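PDB 3O53: protein LRIM1 from Anopheles gambiae, which probably regulates complement-like immunity in the mosquito as part of a heterodimeric complex with APL1C, its leucine-rich repeat domain being the part described here. Local coordinates for residues 185-190 with 210-215; 204-209 with 231-236; 220-225 with 241-246; 227-232 with 252-257; 279-284 with 293-298. All blocks are in the same frame, centred on the assembly; numbering follows the deposited sequence.

Interaction 1: 185-190 with 210-215; sequences KGQVVF and FQSAAG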
# COMPACT_ATOMS: atom_id res chain seq x y z
N LYS A 185 -1.95 -9.27 12.65
CA LYS A 185 -2.09 -10.69 12.89
C LYS A 185 -2.26 -11.40 11.56
O LYS A 185 -2.29 -10.76 10.52
CB LYS A 185 -3.29 -10.96 13.80
CG LYS A 185 -4.64 -10.70 13.17
CD LYS A 185 -5.76 -11.05 14.13
CE LYS A 185 -7.12 -11.03 13.44
NZ LYS A 185 -8.23 -11.46 14.35
N GLY A 186 -2.35 -12.72 11.60
CA GLY A 186 -2.56 -13.52 10.40
C GLY A 186 -1.30 -14.25 9.99
O GLY A 186 -0.20 -13.69 10.03
N GLN A 187 -1.45 -15.51 9.61
CA GLN A 187 -0.34 -16.30 9.11
C GLN A 187 -0.60 -16.61 7.65
O GLN A 187 -1.48 -17.39 7.33
CB GLN A 187 -0.20 -17.61 9.88
CG GLN A 187 -0.09 -17.44 11.38
CD GLN A 187 1.19 -16.76 11.80
OE1 GLN A 187 2.14 -16.66 11.02
NE2 GLN A 187 1.23 -16.28 13.04
N VAL A 188 0.14 -15.98 6.76
CA VAL A 188 0.04 -16.29 5.35
C VAL A 188 1.43 -16.49 4.78
O VAL A 188 2.36 -15.75 5.10
CB VAL A 188 -0.69 -15.17 4.58
CG1 VAL A 188 -0.79 -15.50 3.10
CG2 VAL A 188 -2.08 -14.95 5.18
N VAL A 189 1.59 -17.52 3.96
CA VAL A 189 2.84 -17.70 3.25
C VAL A 189 2.79 -16.88 1.96
O VAL A 189 2.18 -17.29 0.97
CB VAL A 189 3.10 -19.19 2.94
CG1 VAL A 189 4.41 -19.35 2.18
CG2 VAL A 189 3.12 -20.00 4.23
N PHE A 190 3.42 -15.71 2.00
CA PHE A 190 3.54 -14.86 0.81
C PHE A 190 4.78 -15.29 0.04
O PHE A 190 5.87 -14.77 0.25
CB PHE A 190 3.63 -13.38 1.21
CG PHE A 190 2.36 -12.83 1.80
CD1 PHE A 190 1.26 -12.58 0.99
CD2 PHE A 190 2.26 -12.56 3.15
CE1 PHE A 190 0.07 -12.08 1.53
CE2 PHE A 190 1.09 -12.05 3.69
CZ PHE A 190 -0.01 -11.81 2.87
N PHE A 210 4.64 -12.25 11.68
CA PHE A 210 5.70 -11.79 10.79
C PHE A 210 6.47 -12.93 10.13
O PHE A 210 7.32 -12.71 9.27
CB PHE A 210 6.62 -10.79 11.51
CG PHE A 210 6.02 -9.41 11.58
CD1 PHE A 210 6.19 -8.50 10.54
CD2 PHE A 210 5.24 -9.03 12.67
CE1 PHE A 210 5.62 -7.23 10.59
CE2 PHE A 210 4.67 -7.76 12.73
CZ PHE A 210 4.85 -6.86 11.68
N GLN A 211 6.16 -14.17 10.50
CA GLN A 211 6.68 -15.29 9.72
C GLN A 211 6.07 -15.20 8.32
O GLN A 211 6.64 -15.72 7.36
CB GLN A 211 6.37 -16.63 10.38
CG GLN A 211 7.27 -17.77 9.88
CD GLN A 211 8.77 -17.48 10.07
OE1 GLN A 211 9.16 -16.73 10.95
NE2 GLN A 211 9.61 -18.10 9.23
N SER A 212 4.93 -14.53 8.20
CA SER A 212 4.33 -14.25 6.89
C SER A 212 5.31 -13.52 5.98
O SER A 212 5.19 -13.57 4.77
CB SER A 212 3.07 -13.40 7.04
OG SER A 212 2.05 -14.11 7.71
N ALA A 213 6.28 -12.83 6.57
CA ALA A 213 7.26 -12.09 5.78
C ALA A 213 8.68 -12.66 5.90
O ALA A 213 9.65 -11.96 5.62
CB ALA A 213 7.26 -10.61 6.20
N ALA A 214 8.79 -13.93 6.30
CA ALA A 214 10.10 -14.55 6.51
C ALA A 214 11.02 -14.46 5.29
O ALA A 214 12.24 -14.46 5.44
CB ALA A 214 9.94 -16.01 6.92
N GLY A 215 10.44 -14.39 4.10
CA GLY A 215 11.22 -14.47 2.87
C GLY A 215 11.56 -13.15 2.20
O GLY A 215 12.14 -13.14 1.12
O HOH W 1 7.59 -14.28 3.11
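The hydroxyl of Ser212 points into the backbone of 186-188, while the carbonyl on the same residue faces the rim of the Phe190 ring. Ser212 OG lies anti to its own carbonyl carbon (chi1 -66°), and there it accepts the amide of Val188, N to OG 2.8 Å, in an almost straight bond of 175°. Gly186 O is a weak partner of the same OG at 3.3 Å, and Glu209 O, three residues back, is another weak one. Both segments belong to the loops that join successive strands of the leucine-rich repeat solenoid; the short 3-10 turn that includes Ser212 carries the serine against the preceding loop. The Phe190 ring meets it edge on, Ser212 O lying in the ring plane 3.5 Å from CD2, and Ser212 CB packs 4.1 Å from CE2. One face of this ring is covered from within its own segment by Val188 CG1, which sits above the centre. The CA-H of Ser212 also approaches Val188 O, CA to O 3.1 Å. A water accepts from Gly215 N at 3.0 Å and lies near Ser212 O and, more distantly, Phe190 O.

Interaction 2: 204-209 with 231-236; sequences AFMGPE and KALRFS
Leu233 O, on the residue whose side chain packs against Met206 and Gly207, is held by two side-chain donors, Arg234 NH1 and the amide of Asn261. The arginine nitrogen stands 2.9 Å from Leu233 O and comes from above the carbonyl plane, 59° out of it. The same NH1 also reaches Lys231 O at 2.9 Å, this time in the carbonyl plane and on a lone pair, and both acceptors lie close to the guanidinium plane. The guanidinium thus ties together the backbone turn that presents Leu233. From this turn the leucine side chain reaches toward 206-208: CD2 packs 3.6 Å from Gly207 O, and CD1 lies 4.0 Å from Met206 CG, the two side chains crossing obliquely. The contact joins adjacent repeats of the leucine-rich repeat solenoid, at the end of the short parallel pairing of strands 205-206 and 228-229, Met206 being part of it. Met206 runs fully extended, with CG anti to the backbone N (chi1 -178°), and meets Phe235 tip to tip; its CE lies near the ring plane, 3.9 Å from Phe235 CZ at the edge. Phe257 of helix 251-259 touches both Leu233 and Phe235, so these side chains are shared between the repeats and the helix that follows them. Within 204-209, Gly207 N gives a hydrogen bond to Glu209 OE2 at 2.9 Å, the donor standing 61° out of the carboxylate plane, and Gly207 CA rests over one face of the Phe205 ring, toward its rim.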
# COMPACT_ATOMS: atom_id res chain seq x y z
N ALA A 204 3.45 -2.26 18.80
CA ALA A 204 4.20 -2.51 20.03
C ALA A 204 4.84 -3.91 20.07
O ALA A 204 5.77 -4.14 20.82
CB ALA A 204 3.26 -2.35 21.24
N PHE A 205 4.32 -4.85 19.27
CA PHE A 205 4.80 -6.23 19.31
C PHE A 205 5.02 -6.75 17.89
O PHE A 205 4.09 -6.77 17.08
CB PHE A 205 3.80 -7.13 20.04
CG PHE A 205 4.24 -8.57 20.17
CD1 PHE A 205 5.56 -8.88 20.47
CD2 PHE A 205 3.32 -9.60 20.03
CE1 PHE A 205 5.96 -10.21 20.61
CE2 PHE A 205 3.72 -10.93 20.18
CZ PHE A 205 5.04 -11.23 20.46
N MET A 206 6.24 -7.15 17.58
CA MET A 206 6.52 -7.77 16.29
C MET A 206 6.32 -9.27 16.45
O MET A 206 7.25 -10.00 16.79
CB MET A 206 7.95 -7.43 15.84
CG MET A 206 8.33 -7.98 14.48
SD MET A 206 9.96 -7.39 13.99
CE MET A 206 10.11 -8.09 12.33
N GLY A 207 5.09 -9.72 16.23
CA GLY A 207 4.68 -11.06 16.65
C GLY A 207 4.87 -12.14 15.60
O GLY A 207 5.50 -11.90 14.58
N PRO A 208 4.32 -13.34 15.86
CA PRO A 208 4.47 -14.53 15.01
C PRO A 208 3.89 -14.35 13.62
O PRO A 208 4.28 -15.05 12.69
CB PRO A 208 3.68 -15.61 15.77
CG PRO A 208 3.64 -15.13 17.17
CD PRO A 208 3.57 -13.63 17.09
N GLU A 209 2.97 -13.41 13.48
CA GLU A 209 2.40 -13.06 12.19
C GLU A 209 3.50 -12.70 11.18
O GLU A 209 3.31 -12.84 9.97
CB GLU A 209 1.43 -11.89 12.35
CG GLU A 209 2.06 -10.61 12.89
CD GLU A 209 2.08 -10.53 14.42
OE1 GLU A 209 1.72 -11.52 15.10
OE2 GLU A 209 2.46 -9.45 14.94
N LYS A 231 10.46 -14.37 19.53
CA LYS A 231 11.77 -15.00 19.42
C LYS A 231 11.78 -16.13 18.39
O LYS A 231 12.84 -16.52 17.91
CB LYS A 231 12.21 -15.55 20.79
CG LYS A 231 11.30 -16.62 21.36
CD LYS A 231 11.74 -17.07 22.74
CE LYS A 231 13.17 -17.59 22.73
NZ LYS A 231 13.56 -18.21 24.02
N ALA A 232 10.61 -16.65 18.04
CA ALA A 232 10.54 -17.78 17.11
C ALA A 232 10.65 -17.35 15.65
O ALA A 232 10.76 -18.19 14.76
CB ALA A 232 9.24 -18.56 17.34
N LEU A 233 10.61 -16.05 15.39
CA LEU A 233 10.69 -15.55 14.03
C LEU A 233 12.03 -15.93 13.39
O LEU A 233 13.07 -15.86 14.04
CB LEU A 233 10.53 -14.03 14.01
CG LEU A 233 9.14 -13.45 14.28
CD1 LEU A 233 9.22 -11.92 14.31
CD2 LEU A 233 8.14 -13.92 13.21
N ARG A 234 11.99 -16.31 12.12
CA ARG A 234 13.19 -16.60 11.36
C ARG A 234 13.10 -15.93 9.99
O ARG A 234 12.07 -16.02 9.32
CB ARG A 234 13.35 -18.11 11.16
CG ARG A 234 13.44 -18.91 12.44
CD ARG A 234 14.78 -18.74 13.14
NE ARG A 234 14.88 -19.61 14.31
CZ ARG A 234 14.47 -19.28 15.53
NH1 ARG A 234 13.93 -18.09 15.76
NH2 ARG A 234 14.59 -20.14 16.52
N PHE A 235 14.16 -15.26 9.57
CA PHE A 235 14.21 -14.73 8.22
C PHE A 235 15.16 -15.55 7.35
O PHE A 235 15.86 -16.42 7.86
CB PHE A 235 14.59 -13.25 8.24
CG PHE A 235 13.50 -12.38 8.82
CD1 PHE A 235 12.54 -11.81 8.00
CD2 PHE A 235 13.41 -12.17 10.19
CE1 PHE A 235 11.52 -11.03 8.53
CE2 PHE A 235 12.39 -11.39 10.73
CZ PHE A 235 11.44 -10.82 9.89
N SER A 236 15.16 -15.27 6.06
CA SER A 236 15.92 -16.05 5.09
C SER A 236 17.16 -15.30 4.63
O SER A 236 17.38 -14.15 5.02
CB SER A 236 15.05 -16.34 3.86
OG SER A 236 14.88 -15.17 3.08

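Interaction 3: 220-225 with 241-246; sequences SLRNNK and HFDLRG
Leu221 and Leu244 touch on the buried side of this contact, with Leu221 CB 3.8 Å from Leu244 CD2, while two arginines meet on the more open side. Between these layers the backbones pair in parallel register. Leu221 N donates to Asp243 O at 2.9 Å, and farther on Asn223 N donates to Arg245 O at 2.8 Å. Ser220 and Asp243 occupy equivalent places in adjacent leucine-rich repeats, and each turns its chain: Ser220 OG accepts from Arg222 N in an ST turn, Asp243 OD1 from Arg245 N in an Asx turn. Arg245 also grips the Asp243 carboxylate side-on, NE on OD1 and NH2 on OD2, the latter pair 2.9 Å apart. Its NE and backbone N approach OD1 from opposite faces of the carboxylate. This grip fixes the Arg245 guanidinium as a plate on which that of Arg222 lies flat, centres 3.7 Å apart and planes at 21°. Arg222 NE comes within 3.2 Å of Arg245 NH2, two like charges whose repulsion the Asp243 carboxylate probably eases. The far end is looser. Asn223 OD1 meets the CA of Gly246, and a water, not a direct bond, links Asn224 O, at 2.8 Å, and Gly246 O, donating to both. On one flank, helix 262-276 brings Leu275 against Asp243 and Arg245, and Tyr294 of strand 294-296 touches Phe242 and Arg245; on the other flank, strand 195-197 pairs with Ser220.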
# COMPACT_ATOMS: atom_id res chain seq x y z
N SER A 220 10.80 -2.91 6.87
CA SER A 220 10.98 -1.83 7.84
C SER A 220 9.81 -1.75 8.82
O SER A 220 8.65 -1.73 8.42
CB SER A 220 11.13 -0.49 7.14
OG SER A 220 11.33 0.54 8.10
N LEU A 221 10.14 -1.74 10.10
CA LEU A 221 9.19 -1.36 11.13
C LEU A 221 9.77 -0.15 11.86
O LEU A 221 9.53 0.05 13.05
CB LEU A 221 8.94 -2.53 12.09
CG LEU A 221 7.91 -3.57 11.62
CD1 LEU A 221 8.48 -4.43 10.50
CD2 LEU A 221 7.46 -4.46 12.78
N ARG A 222 10.52 0.68 11.14
CA ARG A 222 11.11 1.87 11.73
C ARG A 222 10.05 2.78 12.33
O ARG A 222 8.97 2.90 11.77
CB ARG A 222 11.92 2.65 10.69
CG ARG A 222 12.48 3.96 11.22
CD ARG A 222 12.97 4.85 10.09
NE ARG A 222 13.72 6.00 10.56
CZ ARG A 222 14.06 7.03 9.78
NH1 ARG A 222 13.71 7.03 8.50
NH2 ARG A 222 14.76 8.04 10.28
N ASN A 223 10.37 3.42 13.45
CA ASN A 223 9.48 4.43 14.04
C ASN A 223 8.08 3.90 14.32
O ASN A 223 7.07 4.56 14.07
CB ASN A 223 9.43 5.69 13.18
CG ASN A 223 10.72 6.51 13.30
OD1 ASN A 223 11.60 6.17 14.07
ND2 ASN A 223 10.83 7.58 12.53
N ASN A 224 8.03 2.68 14.85
CA ASN A 224 6.84 2.20 15.50
C ASN A 224 7.02 2.41 17.01
O ASN A 224 7.65 3.38 17.42
CB ASN A 224 6.58 0.75 15.12
CG ASN A 224 5.84 0.63 13.80
OD1 ASN A 224 4.64 0.38 13.77
ND2 ASN A 224 6.55 0.85 12.69
N LYS A 225 6.47 1.52 17.83
CA LYS A 225 6.65 1.60 19.27
C LYS A 225 6.96 0.23 19.82
O LYS A 225 6.48 -0.15 20.89
CB LYS A 225 5.37 2.15 19.92
CG LYS A 225 4.94 3.47 19.31
CD LYS A 225 3.91 4.18 20.15
CE LYS A 225 2.53 3.95 19.61
NZ LYS A 225 1.69 5.14 19.89
N HIS A 241 17.79 -5.79 3.77
CA HIS A 241 17.47 -4.50 4.38
C HIS A 241 16.49 -4.76 5.52
O HIS A 241 15.42 -5.32 5.32
CB HIS A 241 16.89 -3.55 3.33
CG HIS A 241 16.46 -2.22 3.88
ND1 HIS A 241 17.15 -1.05 3.63
CD2 HIS A 241 15.39 -1.87 4.64
CE1 HIS A 241 16.54 -0.04 4.22
NE2 HIS A 241 15.47 -0.51 4.85
N PHE A 242 16.89 -4.38 6.73
CA PHE A 242 16.15 -4.71 7.92
C PHE A 242 16.23 -3.50 8.85
O PHE A 242 17.28 -3.24 9.43
CB PHE A 242 16.76 -5.96 8.56
CG PHE A 242 15.98 -6.51 9.73
CD1 PHE A 242 14.94 -7.39 9.54
CD2 PHE A 242 16.33 -6.16 11.03
CE1 PHE A 242 14.24 -7.91 10.62
CE2 PHE A 242 15.64 -6.68 12.11
CZ PHE A 242 14.60 -7.56 11.92
N ASP A 243 15.12 -2.78 8.99
CA ASP A 243 15.15 -1.49 9.69
C ASP A 243 14.14 -1.44 10.85
O ASP A 243 12.94 -1.28 10.63
CB ASP A 243 14.85 -0.38 8.69
CG ASP A 243 15.11 1.01 9.25
OD1 ASP A 243 15.37 1.12 10.46
OD2 ASP A 243 15.04 1.98 8.47
N LEU A 244 14.65 -1.56 12.07
CA LEU A 244 13.84 -1.47 13.28
C LEU A 244 14.26 -0.27 14.12
O LEU A 244 14.09 -0.28 15.34
CB LEU A 244 13.99 -2.73 14.13
CG LEU A 244 13.68 -4.06 13.48
CD1 LEU A 244 13.74 -5.17 14.52
CD2 LEU A 244 12.31 -4.02 12.81
N ARG A 245 14.84 0.74 13.48
CA ARG A 245 15.23 1.95 14.18
C ARG A 245 14.00 2.65 14.75
O ARG A 245 12.90 2.44 14.26
CB ARG A 245 15.93 2.91 13.22
CG ARG A 245 17.33 2.48 12.79
CD ARG A 245 17.88 3.50 11.83
NE ARG A 245 17.01 3.64 10.66
CZ ARG A 245 16.96 4.69 9.86
NH1 ARG A 245 17.73 5.75 10.08
NH2 ARG A 245 16.13 4.69 8.82
N GLY A 246 14.19 3.45 15.79
CA GLY A 246 13.15 4.33 16.29
C GLY A 246 12.10 3.68 17.18
O GLY A 246 11.01 4.21 17.34
O HOH W 2 9.19 4.45 19.53

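Interaction 4: 227-232 with 252-257; sequences VLIEKA and GTLRDF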
# COMPACT_ATOMS: atom_id res chain seq x y z
N VAL A 227 8.27 -2.93 21.59
CA VAL A 227 8.93 -3.27 22.85
C VAL A 227 9.50 -4.69 22.76
O VAL A 227 10.60 -4.96 23.25
CB VAL A 227 7.94 -3.22 24.03
CG1 VAL A 227 8.67 -3.40 25.34
CG2 VAL A 227 7.15 -1.90 24.02
N LEU A 228 8.75 -5.59 22.13
CA LEU A 228 9.13 -7.00 22.05
C LEU A 228 9.07 -7.54 20.63
O LEU A 228 8.29 -7.06 19.81
CB LEU A 228 8.22 -7.86 22.93
CG LEU A 228 8.22 -7.56 24.43
CD1 LEU A 228 7.30 -8.54 25.16
CD2 LEU A 228 9.64 -7.63 24.97
N ILE A 229 9.87 -8.57 20.38
CA ILE A 229 9.88 -9.31 19.12
C ILE A 229 9.68 -10.78 19.44
O ILE A 229 10.27 -11.29 20.40
CB ILE A 229 11.25 -9.19 18.41
CG1 ILE A 229 11.57 -7.73 18.09
CG2 ILE A 229 11.28 -10.04 17.13
CD1 ILE A 229 12.99 -7.49 17.55
N GLU A 230 8.88 -11.46 18.64
CA GLU A 230 8.65 -12.90 18.81
C GLU A 230 9.95 -13.64 18.53
O GLU A 230 10.49 -13.56 17.43
CB GLU A 230 7.54 -13.37 17.86
CG GLU A 230 7.40 -14.88 17.76
CD GLU A 230 7.14 -15.53 19.12
OE1 GLU A 230 6.12 -15.18 19.76
OE2 GLU A 230 7.94 -16.38 19.54
N LYS A 231 10.46 -14.37 19.53
CA LYS A 231 11.77 -15.00 19.42
C LYS A 231 11.78 -16.13 18.39
O LYS A 231 12.84 -16.52 17.91
CB LYS A 231 12.21 -15.55 20.79
CG LYS A 231 11.30 -16.62 21.36
CD LYS A 231 11.74 -17.07 22.74
CE LYS A 231 13.17 -17.59 22.73
NZ LYS A 231 13.56 -18.21 24.02
N ALA A 232 10.61 -16.65 18.04
CA ALA A 232 10.54 -17.78 17.11
C ALA A 232 10.65 -17.35 15.65
O ALA A 232 10.76 -18.19 14.76
CB ALA A 232 9.24 -18.56 17.34
N GLY A 252 16.47 -7.68 26.37
CA GLY A 252 16.29 -9.12 26.34
C GLY A 252 15.65 -9.59 25.05
O GLY A 252 15.98 -10.66 24.55
N THR A 253 14.74 -8.80 24.49
CA THR A 253 14.03 -9.25 23.31
C THR A 253 14.97 -9.26 22.10
O THR A 253 14.90 -10.15 21.25
CB THR A 253 12.77 -8.41 23.03
OG1 THR A 253 11.79 -9.22 22.36
CG2 THR A 253 13.10 -7.17 22.18
N LEU A 254 15.86 -8.28 22.03
CA LEU A 254 16.86 -8.26 20.97
C LEU A 254 17.86 -9.41 21.14
O LEU A 254 18.18 -10.10 20.18
CB LEU A 254 17.60 -6.91 20.95
CG LEU A 254 16.72 -5.72 20.57
CD1 LEU A 254 17.45 -4.42 20.82
CD2 LEU A 254 16.28 -5.82 19.11
N ARG A 255 18.34 -9.62 22.36
CA ARG A 255 19.28 -10.72 22.59
C ARG A 255 18.65 -12.05 22.15
O ARG A 255 19.28 -12.82 21.43
CB ARG A 255 19.70 -10.79 24.05
CG ARG A 255 20.72 -11.89 24.35
CD ARG A 255 21.08 -11.93 25.83
NE ARG A 255 19.91 -11.69 26.68
CZ ARG A 255 18.94 -12.58 26.89
NH1 ARG A 255 18.99 -13.77 26.30
NH2 ARG A 255 17.92 -12.27 27.67
N ASP A 256 17.41 -12.30 22.56
CA ASP A 256 16.71 -13.53 22.21
C ASP A 256 16.55 -13.70 20.70
O ASP A 256 16.86 -14.76 20.14
CB ASP A 256 15.34 -13.60 22.88
CG ASP A 256 15.43 -13.79 24.39
OD1 ASP A 256 16.52 -14.14 24.88
OD2 ASP A 256 14.42 -13.58 25.09
N PHE A 257 16.03 -12.67 20.04
CA PHE A 257 15.76 -12.73 18.60
C PHE A 257 17.03 -12.91 17.78
O PHE A 257 17.09 -13.76 16.89
CB PHE A 257 15.04 -11.46 18.15
CG PHE A 257 14.93 -11.33 16.66
CD1 PHE A 257 14.01 -12.10 15.95
CD2 PHE A 257 15.73 -10.44 15.96
CE1 PHE A 257 13.90 -11.98 14.58
CE2 PHE A 257 15.63 -10.32 14.58
CZ PHE A 257 14.71 -11.10 13.89
O HOH W 3 12.83 -12.04 21.25
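Thr253 of helix 251-259 bonds to Ile229 where the C-terminal capping region of the leucine-rich repeat solenoid packs on strand 228-229. The threonine side chain makes a different contact at each atom. Its CB lies 3.8 Å from Leu228 CD2, the two side chains crossing at a slant. The OG1 branch, roughly anti to the backbone N (chi1 -151°), accepts the amide of Ile229, N to OG1 2.8 Å, in a nearly straight bond of 173°. The methyl branch, CG2, falls between the backbone N and the carbonyl carbon and rests 3.5 Å from Val227 O. Thr253 is therefore fitted against three consecutive residues of the other segment, its hydroxyl holding an amide of the strand from a helical position. Ile229 in turn sends its branches to different parts of the helix. Its CG2 lies 3.6 Å from Phe257 CD1, an approach that is oblique to the ring, and its CD1 meets Leu254 CD2 at 4.0 Å. Phe249, in the loop before the helix, touches both Ile229 and Leu254 and continues this apolar layer, while Leu228 also touches Ala304, Asp305 and Ile308 of helix 303-310. At the solvent side Lys231 and Asp256 pack through their CB atoms, and their opposite charges stay apart, with NZ 4.8 Å from OD2. A water finishes the junction between strand and helix, donating to Ile229 O and to Thr253 O, each oxygen 2.8 Å from it.

Interaction 5: 279-284 with 293-298; sequences NEEECT and AYCCED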
# COMPACT_ATOMS: atom_id res chain seq x y z
N ASN A 279 27.13 2.96 12.72
CA ASN A 279 26.91 1.54 12.96
C ASN A 279 25.85 1.24 14.03
O ASN A 279 25.51 0.08 14.24
CB ASN A 279 28.22 0.85 13.32
CG ASN A 279 29.21 0.82 12.16
OD1 ASN A 279 30.27 1.43 12.23
ND2 ASN A 279 28.85 0.12 11.10
N GLU A 280 25.36 2.27 14.71
CA GLU A 280 24.27 2.11 15.66
C GLU A 280 23.39 3.35 15.60
O GLU A 280 23.86 4.42 15.23
CB GLU A 280 24.79 1.88 17.09
CG GLU A 280 25.38 3.11 17.78
CD GLU A 280 26.03 2.79 19.12
OE1 GLU A 280 26.12 1.59 19.49
OE2 GLU A 280 26.45 3.74 19.82
N GLU A 281 22.12 3.20 15.94
CA GLU A 281 21.21 4.34 15.93
C GLU A 281 21.47 5.19 17.14
O GLU A 281 21.92 4.70 18.17
CB GLU A 281 19.74 3.87 15.92
CG GLU A 281 19.33 3.07 17.15
CD GLU A 281 17.81 2.85 17.23
OE1 GLU A 281 17.04 3.61 16.63
OE2 GLU A 281 17.40 1.89 17.92
N GLU A 282 21.19 6.48 17.03
CA GLU A 282 21.31 7.39 18.16
C GLU A 282 20.09 7.23 19.06
O GLU A 282 18.96 7.26 18.59
CB GLU A 282 21.41 8.83 17.67
CG GLU A 282 21.65 9.84 18.78
CD GLU A 282 23.10 9.89 19.21
OE1 GLU A 282 23.86 8.96 18.85
OE2 GLU A 282 23.48 10.85 19.91
N CYS A 283 20.32 7.03 20.36
CA CYS A 283 19.22 6.91 21.31
C CYS A 283 18.80 8.28 21.80
O CYS A 283 19.59 9.22 21.80
CB CYS A 283 19.64 6.07 22.51
SG CYS A 283 20.36 4.50 22.08
N THR A 284 17.54 8.38 22.21
CA THR A 284 16.99 9.64 22.70
C THR A 284 17.36 9.85 24.16
O THR A 284 17.62 10.98 24.59
CB THR A 284 15.47 9.67 22.55
OG1 THR A 284 14.89 8.58 23.28
CG2 THR A 284 15.07 9.55 21.08
N ALA A 293 22.75 -2.97 16.70
CA ALA A 293 22.57 -1.62 16.20
C ALA A 293 21.44 -0.85 16.90
O ALA A 293 21.37 0.37 16.78
CB ALA A 293 22.33 -1.66 14.70
N TYR A 294 20.57 -1.53 17.64
CA TYR A 294 19.40 -0.84 18.17
C TYR A 294 19.48 -0.47 19.65
O TYR A 294 20.02 -1.21 20.46
CB TYR A 294 18.16 -1.68 17.91
CG TYR A 294 17.94 -1.96 16.44
CD1 TYR A 294 17.87 -0.92 15.51
CD2 TYR A 294 17.79 -3.26 15.99
CE1 TYR A 294 17.66 -1.19 14.15
CE2 TYR A 294 17.58 -3.53 14.66
CZ TYR A 294 17.52 -2.51 13.75
OH TYR A 294 17.29 -2.83 12.43
N CYS A 295 18.94 0.69 19.99
CA CYS A 295 18.83 1.12 21.37
C CYS A 295 17.95 0.13 22.10
O CYS A 295 17.08 -0.49 21.49
CB CYS A 295 18.21 2.51 21.46
SG CYS A 295 19.16 3.79 20.58
N CYS A 296 18.15 -0.01 23.39
CA CYS A 296 17.27 -0.86 24.18
C CYS A 296 17.36 -0.51 25.65
O CYS A 296 18.34 0.08 26.10
CB CYS A 296 17.60 -2.33 23.94
SG CYS A 296 19.25 -2.82 24.46
N GLU A 297 16.32 -0.88 26.40
CA GLU A 297 16.26 -0.63 27.83
C GLU A 297 15.95 -1.95 28.51
O GLU A 297 15.28 -2.80 27.93
CB GLU A 297 15.15 0.39 28.14
CG GLU A 297 14.95 0.69 29.62
CD GLU A 297 15.89 1.75 30.15
OE1 GLU A 297 15.65 2.95 29.89
OE2 GLU A 297 16.88 1.39 30.83
N ASP A 298 16.45 -2.14 29.72
CA ASP A 298 16.15 -3.35 30.47
C ASP A 298 14.74 -3.27 31.05
O ASP A 298 14.50 -2.60 32.05
CB ASP A 298 17.19 -3.58 31.56
CG ASP A 298 18.56 -3.88 30.99
OD1 ASP A 298 18.74 -4.96 30.40
OD2 ASP A 298 19.47 -3.03 31.12
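The Tyr294 ring meets the carboxylate of Glu281 at its edge: Glu281 OE2 lies near the ring plane, 3.7 Å from Tyr294 CD1. Helices 251-259 and 262-276 supply further neighbours of the tyrosine, Leu254, Phe258 and Ala268, and its OH bonds to Leu244 N. The contact belongs to the disulfide-stitched cap at the C-terminal end of the leucine-rich repeat solenoid. Glu281 reaches across with CG in the crowded position between the backbone N and the carbonyl carbon (chi1 62°), and the chain runs extended from there. Its OE2 accepts the amide of Cys295, N to OE2 2.8 Å, from the anti side and somewhat out of the carboxylate plane. OE1 accepts Gly246 N, so the two oxygens of this one carboxylate join strand 294-296 to the loop that follows strand 241-243. The charge of Glu281 would be expected to strengthen both bonds. A single backbone bond, Glu281 N to Ala293 O at 3.0 Å, adds to this. Just beyond it, Cys283 and Cys295 form a left-handed disulfide, SG to SG 2.0 Å with chi3 -105°, and Glu281 CG packs 3.5 Å from Cys295 SG. The next residue, Cys296, turns away to its own disulfide with Cys251, which anchors the strand to helix 251-259. At the other end of the contact, Ala293 CB rests 3.7 Å from Asn279 O.

Overall arrangement
From the N terminus, interaction 1 closes a loop from 185-190 to 210-215. Interaction 2 opens at 204-209, before that loop has closed, and so crosses it; the two meet where Gln211 OE1 reaches Arg234 N. Interaction 3 opens within the span of interaction 2 and ends beyond it, crossing it in turn, and interaction 4 crosses interaction 3 in the same way while sharing Lys231 and Ala232 with interaction 2. These overlapping closures follow the solenoid repeat by repeat to helix 251-259. Interaction 5 closes a short loop of its own afterwards, yet it touches interaction 3 through Tyr294 and Glu281 and interaction 4 through Leu254, tying the cap to the last repeats.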